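Local coordinates for protein endo-1,4-beta-xylanase (Pseudoalteromonas haloplanktis, PDB 2B4F) that hydrolyses internal beta-1,4 linkages in xylan, working as a cold-adapted glycoside hydrolase of family 8, at residues A142-E147 / P201-P206. The protein carries 1 engineered substitution. Sequence-based numbering, arbitrary orientation.
Engineered in segment 142-147: Ala144 (natural residue Asp). With XYP (beta-D-xylopyranose), chain B.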
ATOM      1  N   ALA A 142       3.693  12.186  -0.349  1.00 14.53           N
ATOM      2  CA  ALA A 142       2.527  11.312  -0.480  1.00 15.10           C
ATOM      3  C   ALA A 142       2.639  10.358   0.720  1.00 14.97           C
ATOM      4  O   ALA A 142       3.384   9.376   0.672  1.00 14.06           O
ATOM      5  CB  ALA A 142       2.594  10.562  -1.790  1.00 15.30           C
ATOM      6  N   PRO A 143       1.999  10.710   1.835  1.00 14.57           N
ATOM      7  CA  PRO A 143       2.299  10.061   3.128  1.00 14.30           C
ATOM      8  C   PRO A 143       2.198   8.542   3.219  1.00 14.09           C
ATOM      9  O   PRO A 143       2.837   8.012   4.114  1.00 13.86           O
ATOM     10  CB  PRO A 143       1.347  10.769   4.119  1.00 14.06           C
ATOM     11  CG  PRO A 143       1.228  12.179   3.489  1.00 14.32           C
ATOM     12  CD  PRO A 143       1.060  11.833   1.997  1.00 15.14           C
ATOM     13  N   ALA A 144       1.496   7.853   2.325  1.00 13.67           N
ATOM     14  CA  ALA A 144       1.533   6.398   2.354  1.00 13.72           C
ATOM     15  C   ALA A 144       2.960   5.882   2.119  1.00 13.41           C
ATOM     16  O   ALA A 144       3.318   4.800   2.584  1.00 13.18           O
ATOM     17  CB  ALA A 144       0.567   5.793   1.330  1.00 13.82           C
ATOM     18  N   GLY A 145       3.754   6.655   1.385  1.00 13.82           N
ATOM     19  CA  GLY A 145       5.171   6.364   1.195  1.00 13.28           C
ATOM     20  C   GLY A 145       5.930   6.292   2.508  1.00 12.92           C
ATOM     21  O   GLY A 145       6.548   5.276   2.816  1.00 11.95           O
ATOM     22  N   GLU A 146       5.906   7.382   3.270  1.00 12.23           N
ATOM     23  CA  GLU A 146       6.547   7.416   4.587  1.00 12.31           C
ATOM     24  C   GLU A 146       6.039   6.283   5.503  1.00 11.96           C
ATOM     25  O   GLU A 146       6.826   5.667   6.211  1.00 12.43           O
ATOM     26  CB  GLU A 146       6.341   8.789   5.245  1.00 12.40           C
ATOM     27  CG  GLU A 146       7.258   9.885   4.687  1.00 12.95           C
ATOM     28  CD  GLU A 146       6.691  10.611   3.468  1.00 13.64           C
ATOM     29  OE1 GLU A 146       5.771  10.080   2.792  1.00 12.21           O
ATOM     30  OE2 GLU A 146       7.138  11.743   3.195  1.00 13.53           O
ATOM     31  N   GLU A 147       4.741   5.987   5.462  1.00 12.32           N
ATOM     32  CA  GLU A 147       4.172   4.908   6.291  1.00 13.26           C
ATOM     33  C   GLU A 147       4.841   3.563   5.972  1.00 13.31           C
ATOM     34  O   GLU A 147       5.268   2.836   6.872  1.00 12.81           O
ATOM     35  CB  GLU A 147       2.668   4.767   6.073  1.00 13.12           C
ATOM     36  CG  GLU A 147       1.862   5.973   6.534  1.00 15.95           C
ATOM     37  CD  GLU A 147       0.367   5.706   6.497  1.00 17.23           C
ATOM     38  OE1 GLU A 147      -0.165   5.329   5.414  1.00 17.21           O
ATOM     39  OE2 GLU A 147      -0.265   5.855   7.560  1.00 17.07           O
ATOM     40  N   PRO A 201      -8.653   7.288   2.375  1.00 12.84           N
ATOM     41  CA  PRO A 201      -8.899   5.987   3.010  1.00 13.14           C
ATOM     42  C   PRO A 201      -7.847   4.928   2.708  1.00 12.78           C
ATOM     43  O   PRO A 201      -7.512   4.168   3.622  1.00 13.47           O
ATOM     44  CB  PRO A 201     -10.285   5.601   2.487  1.00 13.18           C
ATOM     45  CG  PRO A 201     -10.976   6.923   2.404  1.00 13.56           C
ATOM     46  CD  PRO A 201      -9.905   7.843   1.816  1.00 13.31           C
ATOM     47  N   SER A 202      -7.314   4.913   1.493  1.00 11.71           N
ATOM     48  CA  SER A 202      -6.273   3.953   1.100  1.00 11.83           C
ATOM     49  C   SER A 202      -4.935   4.081   1.848  1.00 12.04           C
ATOM     50  O   SER A 202      -4.093   3.184   1.765  1.00 11.94           O
ATOM     51  CB  SER A 202      -6.048   4.009  -0.408  1.00 11.62           C
ATOM     52  OG  SER A 202      -5.251   5.119  -0.799  1.00 10.64           O
ATOM     53  N   TYR A 203      -4.731   5.190   2.562  1.00 12.03           N
ATOM     54  CA  TYR A 203      -3.515   5.398   3.333  1.00 11.92           C
ATOM     55  C   TYR A 203      -3.617   4.743   4.713  1.00 12.06           C
ATOM     56  O   TYR A 203      -2.638   4.699   5.451  1.00 12.32           O
ATOM     57  CB  TYR A 203      -3.234   6.892   3.525  1.00 12.24           C
ATOM     58  CG  TYR A 203      -2.928   7.711   2.283  1.00 12.39           C
ATOM     59  CD1 TYR A 203      -2.993   7.167   0.976  1.00 13.50           C
ATOM     60  CD2 TYR A 203      -2.560   9.041   2.415  1.00 13.59           C
ATOM     61  CE1 TYR A 203      -2.716   7.947  -0.143  1.00 14.09           C
ATOM     62  CE2 TYR A 203      -2.243   9.814   1.315  1.00 12.93           C
ATOM     63  CZ  TYR A 203      -2.338   9.276   0.038  1.00 13.53           C
ATOM     64  OH  TYR A 203      -2.051  10.078  -1.038  1.00 14.62           O
ATOM     65  N   HIS A 204      -4.805   4.270   5.071  1.00 12.37           N
ATOM     66  CA  HIS A 204      -5.054   3.759   6.402  1.00 12.60           C
ATOM     67  C   HIS A 204      -4.739   2.269   6.494  1.00 13.08           C
ATOM     68  O   HIS A 204      -5.365   1.459   5.835  1.00 12.90           O
ATOM     69  CB  HIS A 204      -6.490   4.005   6.811  1.00 12.84           C
ATOM     70  CG  HIS A 204      -6.754   5.422   7.187  1.00 12.62           C
ATOM     71  ND1 HIS A 204      -6.848   5.830   8.495  1.00 13.46           N
ATOM     72  CD2 HIS A 204      -6.890   6.533   6.429  1.00 13.47           C
ATOM     73  CE1 HIS A 204      -7.038   7.136   8.527  1.00 14.06           C
ATOM     74  NE2 HIS A 204      -7.063   7.588   7.285  1.00 13.97           N
ATOM     75  N   ILE A 205      -3.760   1.923   7.323  1.00 13.65           N
ATOM     76  CA  ILE A 205      -3.402   0.521   7.549  1.00 13.74           C
ATOM     77  C   ILE A 205      -3.260   0.367   9.050  1.00 13.82           C
ATOM     78  O   ILE A 205      -2.163   0.516   9.610  1.00 13.40           O
ATOM     79  CB  ILE A 205      -2.093   0.145   6.813  1.00 13.97           C
ATOM     80  CG1 ILE A 205      -2.115   0.598   5.347  1.00 16.50           C
ATOM     81  CG2 ILE A 205      -1.904  -1.340   6.843  1.00 12.79           C
ATOM     82  CD1 ILE A 205      -0.861   1.318   4.893  1.00 20.29           C
ATOM     83  N   PRO A 206      -4.380   0.168   9.725  1.00 13.97           N
ATOM     84  CA  PRO A 206      -4.396   0.180  11.193  1.00 14.11           C
ATOM     85  C   PRO A 206      -3.337  -0.727  11.849  1.00 14.73           C
ATOM     86  O   PRO A 206      -2.680  -0.313  12.807  1.00 14.08           O
ATOM     87  CB  PRO A 206      -5.832  -0.254  11.513  1.00 14.62           C
ATOM     88  CG  PRO A 206      -6.634   0.228  10.333  1.00 14.23           C
ATOM     89  CD  PRO A 206      -5.738  -0.024   9.164  1.00 14.53           C
TER
HETATM   90  C1  XYP B   3      -0.810   7.570  -6.303  1.00 33.45           C
HETATM   91  C2  XYP B   3      -0.601   7.422  -4.812  1.00 33.07           C
HETATM   92  C3  XYP B   3      -0.821   8.762  -4.103  1.00 33.16           C
HETATM   93  C4  XYP B   3      -0.193   9.959  -4.843  1.00 31.21           C
HETATM   94  C5  XYP B   3      -0.429   9.859  -6.354  1.00 31.95           C
HETATM   95  O2  XYP B   3      -1.494   6.514  -4.198  1.00 30.14           O
HETATM   96  O3  XYP B   3      -0.364   8.682  -2.752  1.00 31.49           O
HETATM   97  O4  XYP B   3      -0.814  11.094  -4.295  1.00 31.29           O
HETATM   98  O5  XYP B   3      -0.006   8.576  -6.804  1.00 33.37           O
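Tyr203 supplies the aromatic surface of this contact, and Ala144, an engineered residue in place of the natural aspartate, lies over one face of its ring. The methyl CB of Ala144 stands 4.2 Å from the centroid of the Tyr203 ring and 24° off its normal, which meets the geometry of a CH-pi contact. It is displaced toward the rim, since its closest ring atom is Tyr203 CD1 at 3.8 Å. Pro143 approaches at a slant, with its CD 3.9 Å from Tyr203 CE2. Together these two residues make the tightly packed part, where the N-terminal part of helix 144-160 meets the 3-10 turn 201-203. The turn precedes helix 206-215. Family 8 enzymes fold as an (alpha/alpha)6 barrel, and this contact borders the substrate cleft of that fold. Tyr203 CG lies beside its own backbone N (chi1 -65°), an orientation that carries the phenol past Ala144 to the sugar: Tyr203 OH is 2.8 Å from O3 of the xylose. Ala142 CB comes within 3.6 Å of the same sugar O3, while Glu78 and Asp281 hydrogen-bond the xylose. Substituting an alanine for Tyr203 is likely to open a gap beside Pro143 and Ala144 and to deprive sugar O3 of its phenol neighbour. Packing is looser at Ile205, whose CD1 approaches no closer than 4.1 Å to Glu147 OE1, although this residue too is buried. Set apart from that loose approach is a close polar one: the Glu147 chain runs extended beyond CG (chi2 -171°) and brings its carboxyl group to the backbone of the turn, with OE1 2.6 Å from Tyr203 O. The second oxygen, OE2, is hydrogen-bonded to the hydroxyl of Tyr209, on helix 206-215.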